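Side-chain contact in DUF4442 domain-containing protein (Pseudomonas aeruginosa, PDB 1YOC), which is of unknown function but adopts a hotdog fold and may be a thioesterase of the PaaI type: residues B[27-32]-B[70-75]. Sequence-based numbering, arbitrary orientation.
Sequences PYFASI and AELAAG
Phe29 reaches out of the short turn after helix 15-25 and lays its ring on helix 63-81, where Leu72 takes one face and Glu71 the edge. With CG anti to its own carbonyl carbon (chi1 -77°), the ring is sent out toward the helix, bridging 7.3 Å between Phe29 CA and Leu72 CA; phenylalanine suits this as a long, flat apolar group. Followed outward from CB, the Phe29 side chain first meets the helix at CG, 4.1 Å from Leu72 CD1. Phe29 CD2 and CE2 on one flank lie over the same methyl, whereas CD1 and CE1 on the other face Leu72 CB (Phe29 CE1 to Leu72 CB, 3.6 Å). At the tip, Phe29 CZ comes 3.7 Å from Leu72 CA and so touches the helix backbone itself. The methyl makes a CH-pi contact: Leu72 CD1 stands 3.8 Å from the Phe29 ring centroid, only 10° off the normal. Leucine suits its place because one methyl can stand over the ring centre while its CB covers the CD1-CE1 flank. Near the ring plane, Glu71 CG lies 3.8 Å from Phe29 CZ; the bend at chi2 (89°) turns the carboxylate away, so glutamate's methylenes alone line the edge. His62 of the second subunit meets the Phe29 ring edge-to-face, and Val46 of strand 43-48 packs on Leu72. The helix is the central one that the hotdog sheet wraps. With no hydrogen bond between the segments, cohesion depends on close apolar approach and weak CH-pi attraction, both less directional than hydrogen bonds.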
loop_
_atom_site.group_PDB
_atom_site.type_symbol
_atom_site.label_atom_id
_atom_site.label_comp_id
_atom_site.label_asym_id
_atom_site.label_seq_id
_atom_site.Cartn_x
_atom_site.Cartn_y
_atom_site.Cartn_z
ATOM N N PRO B 27 -0.021 -13.684 -4.671
ATOM C CA PRO B 27 -1.088 -13.612 -3.691
ATOM C C PRO B 27 -1.656 -12.329 -3.168
ATOM O O PRO B 27 -2.879 -12.159 -3.200
ATOM C CB PRO B 27 -0.609 -14.539 -2.578
ATOM C CG PRO B 27 0.239 -15.546 -3.343
ATOM C CD PRO B 27 1.033 -14.616 -4.205
ATOM N N TYR B 28 -0.804 -11.438 -2.663
ATOM C CA TYR B 28 -1.363 -10.234 -2.093
ATOM C C TYR B 28 -2.170 -9.378 -3.072
ATOM O O TYR B 28 -3.013 -8.618 -2.636
ATOM C CB TYR B 28 -0.289 -9.405 -1.337
ATOM C CG TYR B 28 -0.928 -8.424 -0.380
ATOM C CD1 TYR B 28 -1.741 -8.871 0.680
ATOM C CD2 TYR B 28 -0.767 -7.033 -0.564
ATOM C CE1 TYR B 28 -2.384 -7.941 1.521
ATOM C CE2 TYR B 28 -1.393 -6.112 0.277
ATOM C CZ TYR B 28 -2.194 -6.566 1.294
ATOM O OH TYR B 28 -2.852 -5.648 2.045
ATOM N N PHE B 29 -1.924 -9.480 -4.370
ATOM C CA PHE B 29 -2.727 -8.705 -5.312
ATOM C C PHE B 29 -4.202 -9.142 -5.279
ATOM O O PHE B 29 -5.107 -8.348 -5.551
ATOM C CB PHE B 29 -2.164 -8.826 -6.721
ATOM C CG PHE B 29 -0.939 -7.973 -6.948
ATOM C CD1 PHE B 29 -0.945 -6.611 -6.623
ATOM C CD2 PHE B 29 0.204 -8.515 -7.529
ATOM C CE1 PHE B 29 0.174 -5.811 -6.890
ATOM C CE2 PHE B 29 1.303 -7.717 -7.797
ATOM C CZ PHE B 29 1.287 -6.365 -7.481
ATOM N N ALA B 30 -4.436 -10.393 -4.901
ATOM C CA ALA B 30 -5.798 -10.934 -4.804
ATOM C C ALA B 30 -6.628 -10.192 -3.762
ATOM O O ALA B 30 -7.857 -10.201 -3.824
ATOM C CB ALA B 30 -5.744 -12.472 -4.457
ATOM N N SER B 31 -5.968 -9.534 -2.811
ATOM C CA SER B 31 -6.675 -8.791 -1.769
ATOM C C SER B 31 -7.533 -7.683 -2.385
ATOM O O SER B 31 -8.470 -7.220 -1.730
ATOM C CB SER B 31 -5.722 -8.175 -0.713
ATOM O OG SER B 31 -4.828 -7.207 -1.283
ATOM N N ILE B 32 -7.219 -7.235 -3.608
ATOM C CA ILE B 32 -8.113 -6.236 -4.229
ATOM C C ILE B 32 -8.900 -6.814 -5.419
ATOM O O ILE B 32 -9.684 -6.096 -6.031
ATOM C CB ILE B 32 -7.372 -4.948 -4.689
ATOM C CG1 ILE B 32 -6.303 -5.259 -5.744
ATOM C CG2 ILE B 32 -6.701 -4.261 -3.476
ATOM C CD1 ILE B 32 -5.728 -3.956 -6.410
ATOM N N ALA B 70 -1.851 0.363 -8.119
ATOM C CA ALA B 70 -0.759 1.119 -8.769
ATOM C C ALA B 70 0.469 0.241 -8.913
ATOM O O ALA B 70 1.124 0.213 -9.969
ATOM C CB ALA B 70 -0.423 2.378 -7.942
ATOM N N GLU B 71 0.777 -0.498 -7.852
ATOM C CA GLU B 71 1.927 -1.389 -7.883
ATOM C C GLU B 71 1.724 -2.461 -8.982
ATOM O O GLU B 71 2.669 -2.830 -9.690
ATOM C CB GLU B 71 2.047 -2.085 -6.538
ATOM C CG GLU B 71 3.106 -3.122 -6.505
ATOM C CD GLU B 71 4.446 -2.561 -6.103
ATOM O OE1 GLU B 71 4.727 -1.347 -6.366
ATOM O OE2 GLU B 71 5.215 -3.383 -5.529
ATOM N N LEU B 72 0.503 -2.967 -9.097
ATOM C CA LEU B 72 0.222 -4.008 -10.089
ATOM C C LEU B 72 0.403 -3.453 -11.506
ATOM O O LEU B 72 1.025 -4.075 -12.359
ATOM C CB LEU B 72 -1.201 -4.542 -9.907
ATOM C CG LEU B 72 -1.641 -5.582 -10.957
ATOM C CD1 LEU B 72 -0.809 -6.857 -10.899
ATOM C CD2 LEU B 72 -3.131 -5.884 -10.673
ATOM N N ALA B 73 -0.141 -2.269 -11.751
ATOM C CA ALA B 73 -0.017 -1.680 -13.089
ATOM C C ALA B 73 1.425 -1.300 -13.406
ATOM O O ALA B 73 1.942 -1.631 -14.488
ATOM C CB ALA B 73 -0.910 -0.454 -13.209
ATOM N N ALA B 74 2.094 -0.622 -12.473
ATOM C CA ALA B 74 3.444 -0.154 -12.746
ATOM C C ALA B 74 4.430 -1.268 -12.879
ATOM O O ALA B 74 5.264 -1.251 -13.786
ATOM C CB ALA B 74 3.912 0.809 -11.662
ATOM N N GLY B 75 4.337 -2.235 -11.973
ATOM C CA GLY B 75 5.270 -3.327 -11.987
ATOM C C GLY B 75 5.093 -4.215 -13.204
ATOM O O GLY B 75 6.083 -4.600 -13.834
#